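Local atomic coordinates of hypothetical protein HI1011 (Haemophilus influenzae, PDB entry 1YZY), a protein that catalyses the ATP-dependent phosphorylation of 3-oxo-tetronate to 3-oxo-tetronate 4-phosphate, as a member of the four-carbon acid sugar kinase family. Residues D171-F183 / L204-L216. Residues are numbered along the deposited sequence; the frame is centred on the assembly and turned at random.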
ATOM      1  N   ASP A 171     -11.531  29.894   2.352  1.00 20.77           N
ATOM      2  CA  ASP A 171     -11.642  29.918   0.897  1.00 21.71           C
ATOM      3  C   ASP A 171     -12.020  28.575   0.294  1.00 21.95           C
ATOM      4  O   ASP A 171     -12.620  28.523  -0.774  1.00 22.49           O
ATOM      5  CB  ASP A 171     -10.334  30.378   0.263  1.00 23.96           C
ATOM      6  CG  ASP A 171     -10.058  31.840   0.504  1.00 24.93           C
ATOM      7  OD1 ASP A 171     -10.708  32.675  -0.155  1.00 21.90           O
ATOM      8  OD2 ASP A 171      -9.185  32.154   1.339  1.00 19.01           O
ATOM      9  N   VAL A 172     -11.595  27.487   0.925  1.00 22.18           N
ATOM     10  CA  VAL A 172     -11.922  26.171   0.389  1.00 18.24           C
ATOM     11  C   VAL A 172     -13.434  25.950   0.502  1.00 19.63           C
ATOM     12  O   VAL A 172     -14.071  25.455  -0.432  1.00 15.41           O
ATOM     13  CB  VAL A 172     -11.151  25.015   1.118  1.00 19.28           C
ATOM     14  CG1 VAL A 172     -11.338  23.709   0.366  1.00  8.01           C
ATOM     15  CG2 VAL A 172      -9.677  25.329   1.217  1.00 11.67           C
ATOM     16  N   ILE A 173     -14.011  26.337   1.638  1.00 18.00           N
ATOM     17  CA  ILE A 173     -15.442  26.149   1.834  1.00 20.50           C
ATOM     18  C   ILE A 173     -16.319  26.912   0.843  1.00 20.96           C
ATOM     19  O   ILE A 173     -17.533  26.725   0.820  1.00 22.93           O
ATOM     20  CB  ILE A 173     -15.874  26.448   3.273  1.00 20.84           C
ATOM     21  CG1 ILE A 173     -15.605  27.910   3.627  1.00 27.22           C
ATOM     22  CG2 ILE A 173     -15.167  25.504   4.220  1.00 27.53           C
ATOM     23  CD1 ILE A 173     -16.017  28.270   5.031  1.00 28.21           C
ATOM     24  N   LYS A 174     -15.706  27.746   0.009  1.00 20.73           N
ATOM     25  CA  LYS A 174     -16.445  28.505  -0.994  1.00 21.08           C
ATOM     26  C   LYS A 174     -16.524  27.775  -2.330  1.00 22.10           C
ATOM     27  O   LYS A 174     -17.214  28.226  -3.248  1.00 21.78           O
ATOM     28  CB  LYS A 174     -15.841  29.896  -1.184  1.00 22.65           C
ATOM     29  CG  LYS A 174     -15.908  30.755   0.068  1.00 23.93           C
ATOM     30  CD  LYS A 174     -15.457  32.172  -0.215  1.00 25.84           C
ATOM     31  CE  LYS A 174     -15.603  33.044   1.024  1.00 29.61           C
ATOM     32  NZ  LYS A 174     -15.315  34.477   0.731  1.00 37.74           N
ATOM     33  N   GLY A 175     -15.795  26.670  -2.462  1.00 20.01           N
ATOM     34  CA  GLY A 175     -15.865  25.918  -3.702  1.00 25.18           C
ATOM     35  C   GLY A 175     -14.622  25.769  -4.554  1.00 24.63           C
ATOM     36  O   GLY A 175     -13.594  26.383  -4.300  1.00 25.59           O
ATOM     37  N   ALA A 176     -14.744  24.926  -5.577  1.00 25.56           N
ATOM     38  CA  ALA A 176     -13.663  24.629  -6.511  1.00 26.95           C
ATOM     39  C   ALA A 176     -13.199  25.852  -7.272  1.00 23.82           C
ATOM     40  O   ALA A 176     -12.001  26.074  -7.391  1.00 22.88           O
ATOM     41  CB  ALA A 176     -14.100  23.543  -7.488  1.00 26.36           C
ATOM     42  N   SER A 177     -14.147  26.626  -7.802  1.00 21.84           N
ATOM     43  CA  SER A 177     -13.831  27.843  -8.555  1.00 25.23           C
ATOM     44  C   SER A 177     -13.053  28.865  -7.725  1.00 22.12           C
ATOM     45  O   SER A 177     -12.133  29.505  -8.224  1.00 21.63           O
ATOM     46  CB  SER A 177     -15.105  28.488  -9.101  1.00 25.83           C
ATOM     47  OG  SER A 177     -15.684  27.678 -10.104  1.00 45.20           O
ATOM     48  N   ARG A 178     -13.451  29.045  -6.474  1.00 16.87           N
ATOM     49  CA  ARG A 178     -12.770  29.982  -5.590  1.00 21.10           C
ATOM     50  C   ARG A 178     -11.347  29.499  -5.310  1.00 24.09           C
ATOM     51  O   ARG A 178     -10.432  30.303  -5.142  1.00 26.69           O
ATOM     52  CB  ARG A 178     -13.550  30.138  -4.275  1.00 13.80           C
ATOM     53  CG  ARG A 178     -12.837  30.958  -3.202  1.00 18.01           C
ATOM     54  CD  ARG A 178     -12.502  32.371  -3.693  1.00 19.93           C
ATOM     55  NE  ARG A 178     -11.677  33.105  -2.733  1.00 20.01           N
ATOM     56  CZ  ARG A 178     -10.889  34.130  -3.049  1.00 17.46           C
ATOM     57  NH1 ARG A 178     -10.815  34.570  -4.300  1.00 16.17           N
ATOM     58  NH2 ARG A 178     -10.112  34.668  -2.122  1.00 16.98           N
ATOM     59  N   VAL A 179     -11.187  28.185  -5.192  1.00 24.47           N
ATOM     60  CA  VAL A 179      -9.880  27.591  -4.936  1.00 20.34           C
ATOM     61  C   VAL A 179      -8.971  27.860  -6.124  1.00 18.09           C
ATOM     62  O   VAL A 179      -7.810  28.193  -5.950  1.00 23.87           O
ATOM     63  CB  VAL A 179      -9.994  26.073  -4.657  1.00 14.85           C
ATOM     64  CG1 VAL A 179      -8.616  25.439  -4.559  1.00 14.19           C
ATOM     65  CG2 VAL A 179     -10.744  25.853  -3.355  1.00 14.42           C
ATOM     66  N   GLN A 180      -9.508  27.732  -7.330  1.00 16.09           N
ATOM     67  CA  GLN A 180      -8.736  27.980  -8.542  1.00 19.95           C
ATOM     68  C   GLN A 180      -8.338  29.448  -8.656  1.00 21.97           C
ATOM     69  O   GLN A 180      -7.326  29.787  -9.288  1.00 25.44           O
ATOM     70  CB  GLN A 180      -9.531  27.562  -9.775  1.00 18.09           C
ATOM     71  CG  GLN A 180      -9.829  26.077  -9.810  1.00 28.18           C
ATOM     72  CD  GLN A 180     -10.673  25.669 -10.998  1.00 32.61           C
ATOM     73  OE1 GLN A 180     -10.834  24.481 -11.271  1.00 31.08           O
ATOM     74  NE2 GLN A 180     -11.218  26.650 -11.716  1.00 40.35           N
ATOM     75  N   GLU A 181      -9.187  30.320  -8.121  1.00 19.30           N
ATOM     76  CA  GLU A 181      -8.917  31.745  -8.135  1.00 18.70           C
ATOM     77  C   GLU A 181      -7.781  31.994  -7.146  1.00 19.34           C
ATOM     78  O   GLU A 181      -6.937  32.854  -7.372  1.00 25.89           O
ATOM     79  CB  GLU A 181     -10.173  32.543  -7.758  1.00 16.72           C
ATOM     80  CG  GLU A 181     -11.303  32.453  -8.791  1.00 22.89           C
ATOM     81  CD  GLU A 181     -12.551  33.278  -8.425  1.00 34.88           C
ATOM     82  OE1 GLU A 181     -12.661  33.801  -7.287  1.00 24.71           O
ATOM     83  OE2 GLU A 181     -13.435  33.402  -9.302  1.00 42.49           O
ATOM     84  N   CYS A 182      -7.779  31.264  -6.036  1.00 14.15           N
ATOM     85  CA  CYS A 182      -6.711  31.391  -5.054  1.00 19.61           C
ATOM     86  C   CYS A 182      -5.422  30.787  -5.635  1.00 22.51           C
ATOM     87  O   CYS A 182      -4.329  31.238  -5.310  1.00 20.94           O
ATOM     88  CB  CYS A 182      -7.070  30.677  -3.749  1.00 21.20           C
ATOM     89  SG  CYS A 182      -8.384  31.446  -2.747  1.00 18.63           S
ATOM     90  N   PHE A 183      -5.559  29.724  -6.432  1.00 19.70           N
ATOM     91  CA  PHE A 183      -4.415  29.078  -7.076  1.00 20.73           C
ATOM     92  C   PHE A 183      -3.777  30.086  -8.030  1.00 26.81           C
ATOM     93  O   PHE A 183      -2.551  30.187  -8.122  1.00 20.86           O
ATOM     94  CB  PHE A 183      -4.845  27.857  -7.907  1.00 19.66           C
ATOM     95  CG  PHE A 183      -5.125  26.610  -7.103  1.00 12.06           C
ATOM     96  CD1 PHE A 183      -4.692  26.477  -5.795  1.00 14.53           C
ATOM     97  CD2 PHE A 183      -5.832  25.557  -7.679  1.00 17.09           C
ATOM     98  CE1 PHE A 183      -4.958  25.315  -5.065  1.00 12.90           C
ATOM     99  CE2 PHE A 183      -6.105  24.393  -6.960  1.00 12.72           C
ATOM    100  CZ  PHE A 183      -5.669  24.273  -5.652  1.00 13.02           C
ATOM    101  N   LEU A 204     -11.575  18.008   0.801  1.00 14.73           N
ATOM    102  CA  LEU A 204     -10.764  17.207  -0.130  1.00 16.32           C
ATOM    103  C   LEU A 204     -11.552  16.974  -1.403  1.00 13.49           C
ATOM    104  O   LEU A 204     -10.985  16.835  -2.495  1.00 11.88           O
ATOM    105  CB  LEU A 204     -10.355  15.868   0.503  1.00 13.24           C
ATOM    106  CG  LEU A 204      -9.419  15.985   1.706  1.00 13.98           C
ATOM    107  CD1 LEU A 204      -9.318  14.654   2.412  1.00 13.16           C
ATOM    108  CD2 LEU A 204      -8.037  16.502   1.260  1.00 15.15           C
ATOM    109  N   GLU A 205     -12.869  16.929  -1.239  1.00 13.68           N
ATOM    110  CA  GLU A 205     -13.803  16.748  -2.340  1.00 18.46           C
ATOM    111  C   GLU A 205     -13.769  18.004  -3.233  1.00 16.87           C
ATOM    112  O   GLU A 205     -13.869  17.918  -4.463  1.00 19.57           O
ATOM    113  CB  GLU A 205     -15.193  16.519  -1.748  1.00 24.30           C
ATOM    114  CG  GLU A 205     -16.283  16.105  -2.720  1.00 34.55           C
ATOM    115  CD  GLU A 205     -17.539  15.621  -2.002  1.00 41.88           C
ATOM    116  OE1 GLU A 205     -18.414  15.028  -2.669  1.00 48.12           O
ATOM    117  OE2 GLU A 205     -17.649  15.816  -0.769  1.00 43.43           O
ATOM    118  N   VAL A 206     -13.652  19.168  -2.597  1.00 19.06           N
ATOM    119  CA  VAL A 206     -13.569  20.450  -3.301  1.00 14.93           C
ATOM    120  C   VAL A 206     -12.233  20.532  -4.041  1.00 12.56           C
ATOM    121  O   VAL A 206     -12.189  20.888  -5.219  1.00 13.24           O
ATOM    122  CB  VAL A 206     -13.672  21.640  -2.300  1.00 20.51           C
ATOM    123  CG1 VAL A 206     -13.323  22.960  -2.987  1.00 16.59           C
ATOM    124  CG2 VAL A 206     -15.079  21.716  -1.711  1.00 17.32           C
ATOM    125  N   LEU A 207     -11.146  20.249  -3.322  1.00  9.86           N
ATOM    126  CA  LEU A 207      -9.797  20.267  -3.891  1.00 14.91           C
ATOM    127  C   LEU A 207      -9.706  19.303  -5.069  1.00 12.60           C
ATOM    128  O   LEU A 207      -9.186  19.656  -6.122  1.00 14.58           O
ATOM    129  CB  LEU A 207      -8.749  19.901  -2.830  1.00 15.60           C
ATOM    130  CG  LEU A 207      -7.282  19.991  -3.286  1.00 15.51           C
ATOM    131  CD1 LEU A 207      -7.002  21.362  -3.882  1.00 16.52           C
ATOM    132  CD2 LEU A 207      -6.346  19.728  -2.124  1.00 18.53           C
ATOM    133  N   ALA A 208     -10.224  18.092  -4.880  1.00 16.23           N
ATOM    134  CA  ALA A 208     -10.226  17.069  -5.926  1.00 19.67           C
ATOM    135  C   ALA A 208     -10.771  17.627  -7.233  1.00 18.96           C
ATOM    136  O   ALA A 208     -10.241  17.352  -8.316  1.00 22.35           O
ATOM    137  CB  ALA A 208     -11.059  15.877  -5.488  1.00 17.11           C
ATOM    138  N   GLU A 209     -11.850  18.393  -7.120  1.00 22.13           N
ATOM    139  CA  GLU A 209     -12.496  19.015  -8.266  1.00 19.91           C
ATOM    140  C   GLU A 209     -11.634  20.151  -8.817  1.00 16.14           C
ATOM    141  O   GLU A 209     -11.545  20.345 -10.031  1.00 16.40           O
ATOM    142  CB  GLU A 209     -13.868  19.546  -7.845  1.00 25.25           C
ATOM    143  CG  GLU A 209     -14.989  19.213  -8.816  1.00 46.23           C
ATOM    144  CD  GLU A 209     -15.352  20.374  -9.712  1.00 54.36           C
ATOM    145  OE1 GLU A 209     -16.027  21.311  -9.223  1.00 58.23           O
ATOM    146  OE2 GLU A 209     -14.972  20.348 -10.902  1.00 59.39           O
ATOM    147  N   ALA A 210     -11.011  20.902  -7.913  1.00 16.34           N
ATOM    148  CA  ALA A 210     -10.155  22.023  -8.294  1.00 20.75           C
ATOM    149  C   ALA A 210      -8.892  21.579  -9.064  1.00 25.00           C
ATOM    150  O   ALA A 210      -8.483  22.228 -10.031  1.00 19.15           O
ATOM    151  CB  ALA A 210      -9.780  22.834  -7.047  1.00 12.78           C
ATOM    152  N   VAL A 211      -8.282  20.478  -8.626  1.00 19.22           N
ATOM    153  CA  VAL A 211      -7.076  19.950  -9.261  1.00 19.78           C
ATOM    154  C   VAL A 211      -7.348  18.945 -10.388  1.00 21.35           C
ATOM    155  O   VAL A 211      -6.466  18.178 -10.769  1.00 24.29           O
ATOM    156  CB  VAL A 211      -6.140  19.284  -8.219  1.00 16.80           C
ATOM    157  CG1 VAL A 211      -5.665  20.304  -7.199  1.00 15.89           C
ATOM    158  CG2 VAL A 211      -6.844  18.135  -7.534  1.00 13.57           C
ATOM    159  N   ALA A 212      -8.544  18.988 -10.955  1.00 21.54           N
ATOM    160  CA  ALA A 212      -8.935  18.073 -12.025  1.00 20.67           C
ATOM    161  C   ALA A 212      -8.100  18.141 -13.305  1.00 27.16           C
ATOM    162  O   ALA A 212      -8.135  17.218 -14.119  1.00 30.30           O
ATOM    163  CB  ALA A 212     -10.392  18.283 -12.362  1.00 15.25           C
ATOM    164  N   ASP A 213      -7.418  19.258 -13.529  1.00 28.32           N
ATOM    165  CA  ASP A 213      -6.610  19.412 -14.733  1.00 27.43           C
ATOM    166  C   ASP A 213      -5.123  19.595 -14.467  1.00 25.60           C
ATOM    167  O   ASP A 213      -4.359  19.894 -15.391  1.00 28.66           O
ATOM    168  CB  ASP A 213      -7.134  20.567 -15.591  1.00 30.67           C
ATOM    169  CG  ASP A 213      -8.486  20.264 -16.212  1.00 40.15           C
ATOM    170  OD1 ASP A 213      -8.614  19.223 -16.896  1.00 48.05           O
ATOM    171  OD2 ASP A 213      -9.425  21.065 -16.013  1.00 49.58           O
ATOM    172  N   PHE A 214      -4.730  19.489 -13.200  1.00 20.61           N
ATOM    173  CA  PHE A 214      -3.330  19.599 -12.813  1.00 22.62           C
ATOM    174  C   PHE A 214      -2.562  18.400 -13.387  1.00 22.89           C
ATOM    175  O   PHE A 214      -3.016  17.262 -13.292  1.00 23.68           O
ATOM    176  CB  PHE A 214      -3.195  19.580 -11.290  1.00 23.49           C
ATOM    177  CG  PHE A 214      -3.264  20.934 -10.646  1.00 19.92           C
ATOM    178  CD1 PHE A 214      -4.263  21.841 -10.991  1.00 22.33           C
ATOM    179  CD2 PHE A 214      -2.354  21.284  -9.656  1.00 11.62           C
ATOM    180  CE1 PHE A 214      -4.353  23.074 -10.350  1.00 23.68           C
ATOM    181  CE2 PHE A 214      -2.437  22.515  -9.009  1.00 23.27           C
ATOM    182  CZ  PHE A 214      -3.439  23.411  -9.356  1.00 21.05           C
ATOM    183  N   LYS A 215      -1.407  18.671 -13.991  1.00 27.68           N
ATOM    184  CA  LYS A 215      -0.557  17.632 -14.571  1.00 22.83           C
ATOM    185  C   LYS A 215       0.060  16.830 -13.425  1.00 23.76           C
ATOM    186  O   LYS A 215       0.383  15.650 -13.581  1.00 22.68           O
ATOM    187  CB  LYS A 215       0.558  18.287 -15.380  1.00 29.17           C
ATOM    188  CG  LYS A 215       0.982  17.548 -16.611  1.00 39.87           C
ATOM    189  CD  LYS A 215       0.002  17.782 -17.736  1.00 43.97           C
ATOM    190  CE  LYS A 215       0.418  17.027 -18.997  1.00 53.18           C
ATOM    191  NZ  LYS A 215       0.419  15.535 -18.836  1.00 51.56           N
ATOM    192  N   LEU A 216       0.246  17.506 -12.289  1.00 20.48           N
ATOM    193  CA  LEU A 216       0.826  16.918 -11.084  1.00 19.44           C
ATOM    194  C   LEU A 216       0.211  17.410  -9.762  1.00 20.06           C
ATOM    195  O   LEU A 216      -0.044  18.601  -9.584  1.00 21.02           O
ATOM    196  CB  LEU A 216       2.334  17.200 -11.044  1.00 18.08           C
ATOM    197  CG  LEU A 216       3.049  16.831  -9.744  1.00 21.51           C
ATOM    198  CD1 LEU A 216       3.100  15.313  -9.596  1.00 14.58           C
ATOM    199  CD2 LEU A 216       4.443  17.420  -9.723  1.00 14.66           C
TER
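With CG1 of V206 set trans to its own backbone N (chi1 169°), this methyl is carried against the turn of 172-175, while F183 CG lies anti to its carbonyl carbon, beside the backbone N, and the ring reaches L207, A210 and F214. They belong to a helix-helix contact in the sugar-binding N-terminal domain, with one knob-into-hole. Helices 176-183 and 204-210 cross at -63°, and their axes approach to 8.6 Å. V206 CG1 lies 3.5 Å from G175 C, at the N-cap of helix 176-183, and also touches CG1 of V172 and CG2 of V179. G175 ends the type I turn from V172 with positive phi, where a CB would jam against the preceding carbonyl O. One helical turn after V206, the methyl of A210 is the knob, set among A176, V179, Q180 and F183; A210 CB is 3.8 Å from V179 CG1. Small side chains let the backbones close to 4.7 Å between A176 CA and A210 CA. At the solvent side the bent chain of E209 lays OE1 3.4 Å from A176 CB. V110 of strand 109-111 also touches F183, V211 and F214, joining the pair to the three-stranded parallel sheet. The F183 and F214 rings meet obliquely, planes at 55°, with F183 CD2 close to F214 CZ. L207 CD1 meets the F183 ring at its edge, 3.7 Å from F183 CZ.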